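Local coordinates for protein exocyst complex component EXO70 (Saccharomyces cerevisiae, PDB 2B1E) that tethers secretory vesicles to the sites of exocytosis as a subunit of the exocyst complex and takes part in assembling that complex, at residues D469-D474 / S535-S540; R491-G496 / P528-F533; D539-K542 / K546-K549. One frame throughout, in Å; residues are numbered along the deposited sequence.

How the contacts relate
The three contacts cluster at one end of the elongated helical chain, about 58 to 71 Å between their centres and that of the chain. Contacts 1 and 2 share helix 512-537, which meets the end of helix 440-473 in one and helix 483-504 in the other. Their centres lie about 10 Å apart, and Val-471 CG2 of contact 1 reaches Phe-533 CD1 of contact 2 at 3.7 Å. Contact 3 lies in the loop that follows helix 512-537 and shares Asp-539 and Ser-540 with contact 1. Its Ile-548 joins it to both others: CD1 lies 3.9 Å from Lys-538 CA, and CG2 lies 3.7 Å from Tyr-530 OH.

Contact 1: residues D469-D474 / S535-S540; sequences DSVFID and SRYKDS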
ATOM      1  N   ASP A 469      20.626  42.838 -31.394  1.00 21.24           N
ATOM      2  CA  ASP A 469      19.861  43.280 -32.553  1.00 23.20           C
ATOM      3  C   ASP A 469      20.190  44.724 -32.947  1.00 22.66           C
ATOM      4  O   ASP A 469      20.256  45.044 -34.132  1.00 22.10           O
ATOM      5  CB  ASP A 469      18.356  43.164 -32.285  1.00 25.93           C
ATOM      6  CG  ASP A 469      17.838  41.742 -32.414  1.00 29.74           C
ATOM      7  OD1 ASP A 469      16.616  41.555 -32.240  1.00 32.40           O
ATOM      8  OD2 ASP A 469      18.635  40.814 -32.689  1.00 31.29           O
ATOM      9  N   SER A 470      20.388  45.598 -31.965  1.00 23.06           N
ATOM     10  CA  SER A 470      20.696  46.991 -32.270  1.00 23.63           C
ATOM     11  C   SER A 470      22.043  47.088 -32.989  1.00 24.22           C
ATOM     12  O   SER A 470      22.240  47.945 -33.857  1.00 25.45           O
ATOM     13  CB  SER A 470      20.738  47.837 -30.993  1.00 24.18           C
ATOM     14  OG  SER A 470      21.990  47.727 -30.335  1.00 25.97           O
ATOM     15  N   VAL A 471      22.968  46.208 -32.627  1.00 20.55           N
ATOM     16  CA  VAL A 471      24.280  46.209 -33.254  1.00 19.09           C
ATOM     17  C   VAL A 471      24.194  45.675 -34.692  1.00 18.44           C
ATOM     18  O   VAL A 471      24.723  46.285 -35.621  1.00 15.07           O
ATOM     19  CB  VAL A 471      25.268  45.372 -32.431  1.00 19.89           C
ATOM     20  CG1 VAL A 471      26.646  45.385 -33.082  1.00 19.40           C
ATOM     21  CG2 VAL A 471      25.351  45.937 -31.017  1.00 20.32           C
ATOM     22  N   PHE A 472      23.515  44.549 -34.877  1.00 17.01           N
ATOM     23  CA  PHE A 472      23.379  43.967 -36.207  1.00 20.17           C
ATOM     24  C   PHE A 472      22.736  44.947 -37.186  1.00 20.03           C
ATOM     25  O   PHE A 472      23.261  45.191 -38.273  1.00 18.18           O
ATOM     26  CB  PHE A 472      22.533  42.694 -36.146  1.00 21.66           C
ATOM     27  CG  PHE A 472      23.306  41.462 -35.785  1.00 23.58           C
ATOM     28  CD1 PHE A 472      24.327  41.508 -34.838  1.00 25.74           C
ATOM     29  CD2 PHE A 472      22.979  40.238 -36.358  1.00 26.21           C
ATOM     30  CE1 PHE A 472      25.007  40.352 -34.465  1.00 26.64           C
ATOM     31  CE2 PHE A 472      23.655  39.074 -35.990  1.00 28.49           C
ATOM     32  CZ  PHE A 472      24.670  39.135 -35.039  1.00 27.62           C
ATOM     33  N   ILE A 473      21.611  45.522 -36.781  1.00 22.57           N
ATOM     34  CA  ILE A 473      20.866  46.460 -37.619  1.00 26.58           C
ATOM     35  C   ILE A 473      21.712  47.669 -38.039  1.00 28.46           C
ATOM     36  O   ILE A 473      21.467  48.292 -39.073  1.00 27.67           O
ATOM     37  CB  ILE A 473      19.591  46.956 -36.879  1.00 28.32           C
ATOM     38  CG1 ILE A 473      18.638  47.631 -37.867  1.00 29.04           C
ATOM     39  CG2 ILE A 473      19.966  47.927 -35.765  1.00 29.80           C
ATOM     40  CD1 ILE A 473      17.839  46.655 -38.686  1.00 28.75           C
ATOM     41  N   ASP A 474      22.722  47.978 -37.239  1.00 29.79           N
ATOM     42  CA  ASP A 474      23.593  49.112 -37.500  1.00 31.26           C
ATOM     43  C   ASP A 474      24.968  48.717 -38.047  1.00 32.83           C
ATOM     44  O   ASP A 474      25.881  49.537 -38.095  1.00 34.31           O
ATOM     45  CB  ASP A 474      23.726  49.928 -36.200  1.00 32.67           C
ATOM     46  CG  ASP A 474      24.725  51.069 -36.308  1.00 33.39           C
ATOM     47  OD1 ASP A 474      25.921  50.845 -36.011  1.00 29.63           O
ATOM     48  OD2 ASP A 474      24.310  52.187 -36.690  1.00 34.27           O
ATOM     49  N   SER A 535      33.756  47.236 -26.665  1.00 12.10           N
ATOM     50  CA  SER A 535      34.974  47.260 -27.467  1.00 14.26           C
ATOM     51  C   SER A 535      34.702  47.728 -28.898  1.00 15.50           C
ATOM     52  O   SER A 535      35.515  48.411 -29.510  1.00 12.92           O
ATOM     53  CB  SER A 535      35.602  45.870 -27.492  1.00 16.62           C
ATOM     54  OG  SER A 535      36.777  45.860 -28.285  1.00 23.92           O
ATOM     55  N   ARG A 536      33.540  47.367 -29.420  1.00 15.08           N
ATOM     56  CA  ARG A 536      33.174  47.732 -30.779  1.00 16.95           C
ATOM     57  C   ARG A 536      32.922  49.235 -30.945  1.00 16.04           C
ATOM     58  O   ARG A 536      33.231  49.817 -31.996  1.00 12.50           O
ATOM     59  CB  ARG A 536      31.924  46.942 -31.195  1.00 17.59           C
ATOM     60  CG  ARG A 536      31.477  47.155 -32.642  1.00 22.74           C
ATOM     61  CD  ARG A 536      30.168  46.415 -32.971  1.00 25.54           C
ATOM     62  NE  ARG A 536      30.325  44.964 -33.104  1.00 30.44           N
ATOM     63  CZ  ARG A 536      30.092  44.079 -32.138  1.00 35.01           C
ATOM     64  NH1 ARG A 536      29.679  44.476 -30.936  1.00 35.34           N
ATOM     65  NH2 ARG A 536      30.268  42.783 -32.375  1.00 34.20           N
ATOM     66  N   TYR A 537      32.396  49.872 -29.906  1.00 13.52           N
ATOM     67  CA  TYR A 537      32.061  51.290 -29.999  1.00 14.60           C
ATOM     68  C   TYR A 537      32.757  52.297 -29.086  1.00 14.53           C
ATOM     69  O   TYR A 537      32.539  53.499 -29.233  1.00 15.33           O
ATOM     70  CB  TYR A 537      30.562  51.463 -29.795  1.00 13.63           C
ATOM     71  CG  TYR A 537      29.699  50.782 -30.824  1.00 16.09           C
ATOM     72  CD1 TYR A 537      28.910  49.682 -30.486  1.00 15.09           C
ATOM     73  CD2 TYR A 537      29.622  51.279 -32.127  1.00 16.33           C
ATOM     74  CE1 TYR A 537      28.050  49.098 -31.424  1.00 17.43           C
ATOM     75  CE2 TYR A 537      28.781  50.706 -33.059  1.00 15.83           C
ATOM     76  CZ  TYR A 537      27.994  49.624 -32.709  1.00 16.00           C
ATOM     77  OH  TYR A 537      27.135  49.094 -33.650  1.00 16.26           O
ATOM     78  N   LYS A 538      33.570  51.834 -28.148  1.00 14.92           N
ATOM     79  CA  LYS A 538      34.211  52.752 -27.217  1.00 16.00           C
ATOM     80  C   LYS A 538      35.008  53.860 -27.900  1.00 17.08           C
ATOM     81  O   LYS A 538      34.985  55.015 -27.465  1.00 17.53           O
ATOM     82  CB  LYS A 538      35.124  51.983 -26.251  1.00 18.31           C
ATOM     83  CG  LYS A 538      36.300  51.306 -26.923  1.00 22.61           C
ATOM     84  CD  LYS A 538      37.230  50.661 -25.906  1.00 28.95           C
ATOM     85  CE  LYS A 538      38.008  51.713 -25.112  1.00 30.36           C
ATOM     86  NZ  LYS A 538      39.031  52.402 -25.958  1.00 31.49           N
ATOM     87  N   ASP A 539      35.699  53.527 -28.979  1.00 15.52           N
ATOM     88  CA  ASP A 539      36.509  54.535 -29.643  1.00 16.30           C
ATOM     89  C   ASP A 539      35.755  55.471 -30.574  1.00 16.17           C
ATOM     90  O   ASP A 539      36.362  56.131 -31.416  1.00 14.95           O
ATOM     91  CB  ASP A 539      37.677  53.873 -30.377  1.00 17.27           C
ATOM     92  CG  ASP A 539      38.699  53.295 -29.420  1.00 19.51           C
ATOM     93  OD1 ASP A 539      38.955  53.946 -28.387  1.00 19.39           O
ATOM     94  OD2 ASP A 539      39.249  52.208 -29.700  1.00 19.65           O
ATOM     95  N   SER A 540      34.432  55.529 -30.424  1.00 16.25           N
ATOM     96  CA  SER A 540      33.630  56.434 -31.237  1.00 18.74           C
ATOM     97  C   SER A 540      33.735  57.822 -30.601  1.00 19.90           C
ATOM     98  O   SER A 540      33.408  58.824 -31.228  1.00 20.38           O
ATOM     99  CB  SER A 540      32.161  55.999 -31.261  1.00 21.89           C
ATOM    100  OG  SER A 540      32.007  54.700 -31.807  1.00 21.08           O
TER
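Tyr-537 and Asp-474 make the one hydrogen bond of this contact: Tyr-537 OH donates to Asp-474 OD1 over 3.2 Å. The oxygen is met on the anti side of the carboxylate, 30° out of its plane, and the carboxylate is turned 56° against the phenol ring. The apolar part centres on Val-471. With CG1 anti to the backbone N (chi1 -179°), that methyl is carried out over the guanidinium face of Arg-536 near its rim, 3.7 Å from Arg-536 CD. CG1 also lies 3.8 Å from Tyr-537 OH, while CG2 comes to the edge of the tyrosine ring, 4.2 Å from Tyr-537 CE1. Within 535-540, Arg-536 CG sits over the centre of the Tyr-537 ring, so the arginine's aliphatic chain lies against the ring while its far end meets Val-471. A phenylalanine at Tyr-537 would probably leave the carboxylate oxygen of Asp-474 without this donor. Ser-540 OG and Ser-540 N both donate to Tyr-537 O from the same face of its plane. Helix 483-504 packs against the contact through Ile-486 and Phe-490 on Tyr-537 and Lys-489 on Asp-474, so three consecutive helices meet here.

Contact 2: residues R491-G496 / P528-F533; sequences RKFNEG and PMYERF
Phe-493 and Tyr-530 pack between two helices consecutive in the chain, 483-504 and 512-537, which run antiparallel here as a helical hairpin. CA atoms of the two residues are 9.5 Å apart, and each side chain leaves its backbone toward the other helix. In each, CG lies anti to the backbone N (chi1 173° in Phe-493), which swings the ring across to meet its partner. The rings form an offset pair: their planes differ by 20° and their centroids lie 5.1 Å apart, so they scarcely overlap. Contact is made by neighbouring rim atoms, Phe-493 CE2 reaching Tyr-530 CD1 at 3.5 Å and Phe-493 CD2 reaching Tyr-530 CE1 at 3.7 Å. Tyr-530 CD1 also lies in the plane of the Phe-533 ring, at its edge, which ties the pair to the next turn of its own helix. The phenol oxygen is held by polar partners: one water donates to both Tyr-530 OH and Asn-494 OD1, 2.8 Å from each, while the hydroxyl is hydrogen-bonded to Tyr-550 O. Leu-555 of helix 552-563 touches both side chains, and Leu-467 of helix 440-473 touches Phe-493 and Phe-533. Aromatic and aliphatic side chains from four helices thus meet between their axes, the interior packing of an antiparallel helical bundle, the unit from which the rod-like Exo70 fold is built.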
ATOM      1  N   ARG A 491      22.635  54.053 -24.097  1.00 18.27           N
ATOM      2  CA  ARG A 491      21.575  54.567 -23.243  1.00 21.15           C
ATOM      3  C   ARG A 491      20.476  53.521 -23.055  1.00 20.24           C
ATOM      4  O   ARG A 491      20.158  53.140 -21.927  1.00 21.88           O
ATOM      5  CB  ARG A 491      21.013  55.852 -23.869  1.00 23.60           C
ATOM      6  CG  ARG A 491      19.922  56.555 -23.089  1.00 27.61           C
ATOM      7  CD  ARG A 491      19.541  57.864 -23.800  1.00 30.47           C
ATOM      8  NE  ARG A 491      20.687  58.774 -23.890  1.00 32.25           N
ATOM      9  CZ  ARG A 491      21.217  59.224 -25.025  1.00 34.31           C
ATOM     10  NH1 ARG A 491      20.713  58.864 -26.198  1.00 33.05           N
ATOM     11  NH2 ARG A 491      22.270  60.026 -24.986  1.00 34.90           N
ATOM     12  N   LYS A 492      19.904  53.041 -24.153  1.00 20.05           N
ATOM     13  CA  LYS A 492      18.848  52.038 -24.055  1.00 20.16           C
ATOM     14  C   LYS A 492      19.319  50.815 -23.268  1.00 18.63           C
ATOM     15  O   LYS A 492      18.573  50.262 -22.464  1.00 17.14           O
ATOM     16  CB  LYS A 492      18.373  51.621 -25.448  1.00 22.55           C
ATOM     17  CG  LYS A 492      17.654  52.741 -26.219  1.00 26.75           C
ATOM     18  CD  LYS A 492      17.355  52.314 -27.657  1.00 31.78           C
ATOM     19  CE  LYS A 492      16.832  53.480 -28.502  1.00 33.88           C
ATOM     20  NZ  LYS A 492      16.632  53.102 -29.937  1.00 36.93           N
ATOM     21  N   PHE A 493      20.551  50.379 -23.495  1.00 17.11           N
ATOM     22  CA  PHE A 493      21.041  49.231 -22.747  1.00 16.91           C
ATOM     23  C   PHE A 493      21.093  49.578 -21.258  1.00 16.11           C
ATOM     24  O   PHE A 493      20.649  48.799 -20.417  1.00 18.48           O
ATOM     25  CB  PHE A 493      22.439  48.823 -23.211  1.00 15.45           C
ATOM     26  CG  PHE A 493      23.057  47.748 -22.357  1.00 18.82           C
ATOM     27  CD1 PHE A 493      22.628  46.426 -22.455  1.00 16.49           C
ATOM     28  CD2 PHE A 493      24.020  48.072 -21.399  1.00 16.89           C
ATOM     29  CE1 PHE A 493      23.147  45.444 -21.608  1.00 17.89           C
ATOM     30  CE2 PHE A 493      24.539  47.103 -20.552  1.00 15.46           C
ATOM     31  CZ  PHE A 493      24.102  45.786 -20.654  1.00 15.77           C
ATOM     32  N   ASN A 494      21.638  50.746 -20.930  1.00 16.48           N
ATOM     33  CA  ASN A 494      21.735  51.161 -19.530  1.00 16.26           C
ATOM     34  C   ASN A 494      20.376  51.135 -18.833  1.00 15.57           C
ATOM     35  O   ASN A 494      20.266  50.677 -17.694  1.00 14.38           O
ATOM     36  CB  ASN A 494      22.330  52.573 -19.416  1.00 16.00           C
ATOM     37  CG  ASN A 494      23.775  52.634 -19.869  1.00 17.85           C
ATOM     38  OD1 ASN A 494      24.506  51.643 -19.791  1.00 18.03           O
ATOM     39  ND2 ASN A 494      24.202  53.805 -20.322  1.00 14.74           N
ATOM     40  N   GLU A 495      19.343  51.617 -19.517  1.00 16.63           N
ATOM     41  CA  GLU A 495      18.000  51.633 -18.939  1.00 17.93           C
ATOM     42  C   GLU A 495      17.475  50.215 -18.740  1.00 15.77           C
ATOM     43  O   GLU A 495      16.847  49.918 -17.727  1.00 17.35           O
ATOM     44  CB  GLU A 495      17.036  52.425 -19.826  1.00 21.29           C
ATOM     45  CG  GLU A 495      17.246  53.938 -19.784  1.00 24.91           C
ATOM     46  CD  GLU A 495      16.368  54.689 -20.787  1.00 29.91           C
ATOM     47  OE1 GLU A 495      15.127  54.511 -20.752  1.00 32.28           O
ATOM     48  OE2 GLU A 495      16.918  55.463 -21.605  1.00 28.61           O
ATOM     49  N   GLY A 496      17.740  49.338 -19.699  1.00 13.96           N
ATOM     50  CA  GLY A 496      17.282  47.969 -19.582  1.00 12.42           C
ATOM     51  C   GLY A 496      18.040  47.231 -18.501  1.00 13.13           C
ATOM     52  O   GLY A 496      17.450  46.473 -17.729  1.00 13.31           O
ATOM     53  N   PRO A 528      29.982  38.638 -21.569  1.00 12.31           N
ATOM     54  CA  PRO A 528      30.684  38.467 -22.846  1.00 13.09           C
ATOM     55  C   PRO A 528      30.160  39.444 -23.903  1.00 13.67           C
ATOM     56  O   PRO A 528      30.941  40.053 -24.631  1.00 14.72           O
ATOM     57  CB  PRO A 528      30.402  37.005 -23.200  1.00 16.10           C
ATOM     58  CG  PRO A 528      30.363  36.343 -21.839  1.00 15.97           C
ATOM     59  CD  PRO A 528      29.534  37.339 -21.030  1.00 13.41           C
ATOM     60  N   MET A 529      28.842  39.609 -23.968  1.00 14.03           N
ATOM     61  CA  MET A 529      28.255  40.515 -24.947  1.00 14.82           C
ATOM     62  C   MET A 529      28.604  41.981 -24.710  1.00 14.62           C
ATOM     63  O   MET A 529      28.940  42.698 -25.650  1.00 12.66           O
ATOM     64  CB  MET A 529      26.730  40.376 -24.988  1.00 17.46           C
ATOM     65  CG  MET A 529      26.112  41.179 -26.123  1.00 20.74           C
ATOM     66  SD  MET A 529      24.345  40.973 -26.282  1.00 28.28           S
ATOM     67  CE  MET A 529      24.289  39.231 -26.931  1.00 23.50           C
ATOM     68  N   TYR A 530      28.512  42.438 -23.466  1.00 11.84           N
ATOM     69  CA  TYR A 530      28.828  43.833 -23.193  1.00 13.07           C
ATOM     70  C   TYR A 530      30.281  44.182 -23.507  1.00 12.76           C
ATOM     71  O   TYR A 530      30.564  45.276 -24.000  1.00 12.20           O
ATOM     72  CB  TYR A 530      28.511  44.209 -21.737  1.00 12.01           C
ATOM     73  CG  TYR A 530      28.574  45.704 -21.530  1.00 10.33           C
ATOM     74  CD1 TYR A 530      27.605  46.543 -22.085  1.00 12.26           C
ATOM     75  CD2 TYR A 530      29.653  46.289 -20.865  1.00 10.10           C
ATOM     76  CE1 TYR A 530      27.713  47.931 -21.993  1.00 10.28           C
ATOM     77  CE2 TYR A 530      29.775  47.674 -20.767  1.00  9.27           C
ATOM     78  CZ  TYR A 530      28.802  48.488 -21.339  1.00 11.29           C
ATOM     79  OH  TYR A 530      28.943  49.849 -21.303  1.00  6.99           O
ATOM     80  N   GLU A 531      31.206  43.271 -23.211  1.00 12.66           N
ATOM     81  CA  GLU A 531      32.606  43.532 -23.505  1.00 13.71           C
ATOM     82  C   GLU A 531      32.806  43.722 -25.006  1.00 12.57           C
ATOM     83  O   GLU A 531      33.558  44.597 -25.431  1.00 12.49           O
ATOM     84  CB  GLU A 531      33.488  42.385 -22.996  1.00 19.63           C
ATOM     85  CG  GLU A 531      33.420  42.228 -21.484  1.00 24.26           C
ATOM     86  CD  GLU A 531      34.450  41.273 -20.932  1.00 29.85           C
ATOM     87  OE1 GLU A 531      34.454  40.088 -21.344  1.00 31.78           O
ATOM     88  OE2 GLU A 531      35.250  41.711 -20.074  1.00 31.66           O
ATOM     89  N   ARG A 532      32.129  42.905 -25.806  1.00 11.43           N
ATOM     90  CA  ARG A 532      32.231  42.994 -27.263  1.00 12.47           C
ATOM     91  C   ARG A 532      31.590  44.281 -27.781  1.00 12.40           C
ATOM     92  O   ARG A 532      32.120  44.942 -28.677  1.00 13.03           O
ATOM     93  CB  ARG A 532      31.555  41.777 -27.903  1.00 13.59           C
ATOM     94  CG  ARG A 532      32.311  40.479 -27.667  1.00 15.89           C
ATOM     95  CD  ARG A 532      31.453  39.251 -27.895  1.00 14.92           C
ATOM     96  NE  ARG A 532      32.226  38.056 -27.573  1.00 12.92           N
ATOM     97  CZ  ARG A 532      31.712  36.930 -27.097  1.00 10.74           C
ATOM     98  NH1 ARG A 532      30.409  36.823 -26.885  1.00 15.20           N
ATOM     99  NH2 ARG A 532      32.512  35.916 -26.808  1.00 17.59           N
ATOM    100  N   PHE A 533      30.439  44.624 -27.218  1.00 11.56           N
ATOM    101  CA  PHE A 533      29.706  45.833 -27.595  1.00 11.67           C
ATOM    102  C   PHE A 533      30.525  47.080 -27.241  1.00 13.11           C
ATOM    103  O   PHE A 533      30.685  47.999 -28.058  1.00 12.74           O
ATOM    104  CB  PHE A 533      28.360  45.839 -26.848  1.00 13.14           C
ATOM    105  CG  PHE A 533      27.581  47.116 -26.978  1.00 12.80           C
ATOM    106  CD1 PHE A 533      27.200  47.597 -28.224  1.00 17.08           C
ATOM    107  CD2 PHE A 533      27.180  47.812 -25.838  1.00 16.67           C
ATOM    108  CE1 PHE A 533      26.425  48.755 -28.338  1.00 14.13           C
ATOM    109  CE2 PHE A 533      26.408  48.965 -25.942  1.00 15.21           C
ATOM    110  CZ  PHE A 533      26.031  49.437 -27.192  1.00 16.50           C
TER
HETATM  111  O   HOH W   1      27.217  51.754 -20.261  1.00 17.93           O

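Contact 3: residues D539-K542 / K546-K549; sequences DSFK and KHIK
Phe-541 and His-547 face each other within the irregular loop between helices 512-537 and 552-563, their CA atoms 7.3 Å apart. The phenylalanine ring receives the histidine on one face. His-547 CB stands almost exactly over its centre, 3.7 Å from the centroid and 3° off the normal, in a CH-pi contact. The imidazole lies nearly parallel to the phenyl plane, at 8°, but slid aside with little overlap, the centroids 4.7 Å apart. Its closest approach is His-547 CG to Phe-541 CD1, 3.7 Å, over the rim of the phenyl ring. Two torsions set this pose: with CG of the histidine anti to its carbonyl carbon the imidazole falls on the phenyl side of the chain, and chi2 of 77° turns it near parallel to the phenyl plane. Ser-540 CB covers the opposite phenyl face, so the ring is held between two CB atoms. At the phenyl edge, near its plane, Ile-548 CD1 comes within 4.0 Å of Phe-541 CE2. Lys-487 of helix 483-504 touches both Phe-541 and His-547, while Phe-490 of that helix touches Ile-548. Across the two segments the attraction is dispersive, a CH-pi contact, a slid-apart aromatic pair and aliphatic packing, with no hydrogen bond between them.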
ATOM      1  N   ASP A 539      35.699  53.527 -28.979  1.00 15.52           N
ATOM      2  CA  ASP A 539      36.509  54.535 -29.643  1.00 16.30           C
ATOM      3  C   ASP A 539      35.755  55.471 -30.574  1.00 16.17           C
ATOM      4  O   ASP A 539      36.362  56.131 -31.416  1.00 14.95           O
ATOM      5  CB  ASP A 539      37.677  53.873 -30.377  1.00 17.27           C
ATOM      6  CG  ASP A 539      38.699  53.295 -29.420  1.00 19.51           C
ATOM      7  OD1 ASP A 539      38.955  53.946 -28.387  1.00 19.39           O
ATOM      8  OD2 ASP A 539      39.249  52.208 -29.700  1.00 19.65           O
ATOM      9  N   SER A 540      34.432  55.529 -30.424  1.00 16.25           N
ATOM     10  CA  SER A 540      33.630  56.434 -31.237  1.00 18.74           C
ATOM     11  C   SER A 540      33.735  57.822 -30.601  1.00 19.90           C
ATOM     12  O   SER A 540      33.408  58.824 -31.228  1.00 20.38           O
ATOM     13  CB  SER A 540      32.161  55.999 -31.261  1.00 21.89           C
ATOM     14  OG  SER A 540      32.007  54.700 -31.807  1.00 21.08           O
ATOM     15  N   PHE A 541      34.213  57.864 -29.357  1.00 18.15           N
ATOM     16  CA  PHE A 541      34.345  59.120 -28.613  1.00 19.62           C
ATOM     17  C   PHE A 541      35.803  59.402 -28.225  1.00 19.61           C
ATOM     18  O   PHE A 541      36.602  58.477 -28.093  1.00 18.93           O
ATOM     19  CB  PHE A 541      33.482  59.043 -27.349  1.00 19.26           C
ATOM     20  CG  PHE A 541      32.097  58.529 -27.600  1.00 17.50           C
ATOM     21  CD1 PHE A 541      31.153  59.321 -28.239  1.00 18.94           C
ATOM     22  CD2 PHE A 541      31.752  57.231 -27.239  1.00 18.37           C
ATOM     23  CE1 PHE A 541      29.887  58.830 -28.520  1.00 19.66           C
ATOM     24  CE2 PHE A 541      30.488  56.725 -27.514  1.00 19.55           C
ATOM     25  CZ  PHE A 541      29.550  57.525 -28.158  1.00 19.04           C
ATOM     26  N   LYS A 542      36.158  60.675 -28.047  1.00 22.57           N
ATOM     27  CA  LYS A 542      37.532  61.005 -27.657  1.00 25.09           C
ATOM     28  C   LYS A 542      37.811  60.545 -26.227  1.00 25.61           C
ATOM     29  O   LYS A 542      38.895  60.044 -25.921  1.00 27.16           O
ATOM     30  CB  LYS A 542      37.792  62.509 -27.773  1.00 28.02           C
ATOM     31  CG  LYS A 542      39.175  62.921 -27.272  1.00 30.04           C
ATOM     32  CD  LYS A 542      39.957  63.687 -28.326  1.00 33.74           C
ATOM     33  CE  LYS A 542      39.291  65.003 -28.677  1.00 34.71           C
ATOM     34  NZ  LYS A 542      40.028  65.714 -29.766  1.00 35.64           N
ATOM     35  N   LYS A 546      33.038  59.913 -20.850  1.00 24.73           N
ATOM     36  CA  LYS A 546      32.030  60.966 -20.871  1.00 25.52           C
ATOM     37  C   LYS A 546      30.742  60.633 -21.610  1.00 25.87           C
ATOM     38  O   LYS A 546      29.761  61.366 -21.497  1.00 25.30           O
ATOM     39  CB  LYS A 546      32.628  62.244 -21.466  1.00 27.68           C
ATOM     40  CG  LYS A 546      33.689  62.887 -20.593  1.00 31.09           C
ATOM     41  CD  LYS A 546      34.271  64.134 -21.230  1.00 33.54           C
ATOM     42  CE  LYS A 546      34.994  64.975 -20.183  1.00 36.98           C
ATOM     43  NZ  LYS A 546      35.980  64.174 -19.401  1.00 37.63           N
ATOM     44  N   HIS A 547      30.724  59.530 -22.353  1.00 25.13           N
ATOM     45  CA  HIS A 547      29.528  59.184 -23.111  1.00 22.55           C
ATOM     46  C   HIS A 547      29.030  57.771 -22.881  1.00 21.45           C
ATOM     47  O   HIS A 547      27.953  57.401 -23.341  1.00 21.55           O
ATOM     48  CB  HIS A 547      29.785  59.403 -24.602  1.00 24.27           C
ATOM     49  CG  HIS A 547      30.346  60.754 -24.914  1.00 24.40           C
ATOM     50  ND1 HIS A 547      31.666  61.077 -24.693  1.00 26.19           N
ATOM     51  CD2 HIS A 547      29.755  61.880 -25.376  1.00 24.45           C
ATOM     52  CE1 HIS A 547      31.865  62.345 -25.006  1.00 25.11           C
ATOM     53  NE2 HIS A 547      30.720  62.855 -25.423  1.00 25.42           N
ATOM     54  N   ILE A 548      29.822  56.985 -22.169  1.00 19.31           N
ATOM     55  CA  ILE A 548      29.459  55.613 -21.867  1.00 16.79           C
ATOM     56  C   ILE A 548      29.467  55.455 -20.351  1.00 16.04           C
ATOM     57  O   ILE A 548      30.512  55.516 -19.715  1.00 14.53           O
ATOM     58  CB  ILE A 548      30.455  54.642 -22.512  1.00 15.60           C
ATOM     59  CG1 ILE A 548      30.345  54.733 -24.038  1.00 13.66           C
ATOM     60  CG2 ILE A 548      30.179  53.229 -22.037  1.00 18.05           C
ATOM     61  CD1 ILE A 548      31.460  54.003 -24.780  1.00 13.45           C
ATOM     62  N   LYS A 549      28.288  55.243 -19.777  1.00 16.96           N
ATOM     63  CA  LYS A 549      28.158  55.112 -18.328  1.00 16.02           C
ATOM     64  C   LYS A 549      29.003  54.021 -17.673  1.00 16.27           C
ATOM     65  O   LYS A 549      29.657  54.269 -16.655  1.00 13.34           O
ATOM     66  CB  LYS A 549      26.678  54.913 -17.958  1.00 17.25           C
ATOM     67  CG  LYS A 549      26.378  55.000 -16.464  1.00 18.71           C
ATOM     68  CD  LYS A 549      24.874  55.046 -16.194  1.00 19.80           C
ATOM     69  CE  LYS A 549      24.577  55.175 -14.708  1.00 22.10           C
ATOM     70  NZ  LYS A 549      23.112  55.312 -14.448  1.00 21.60           N
TER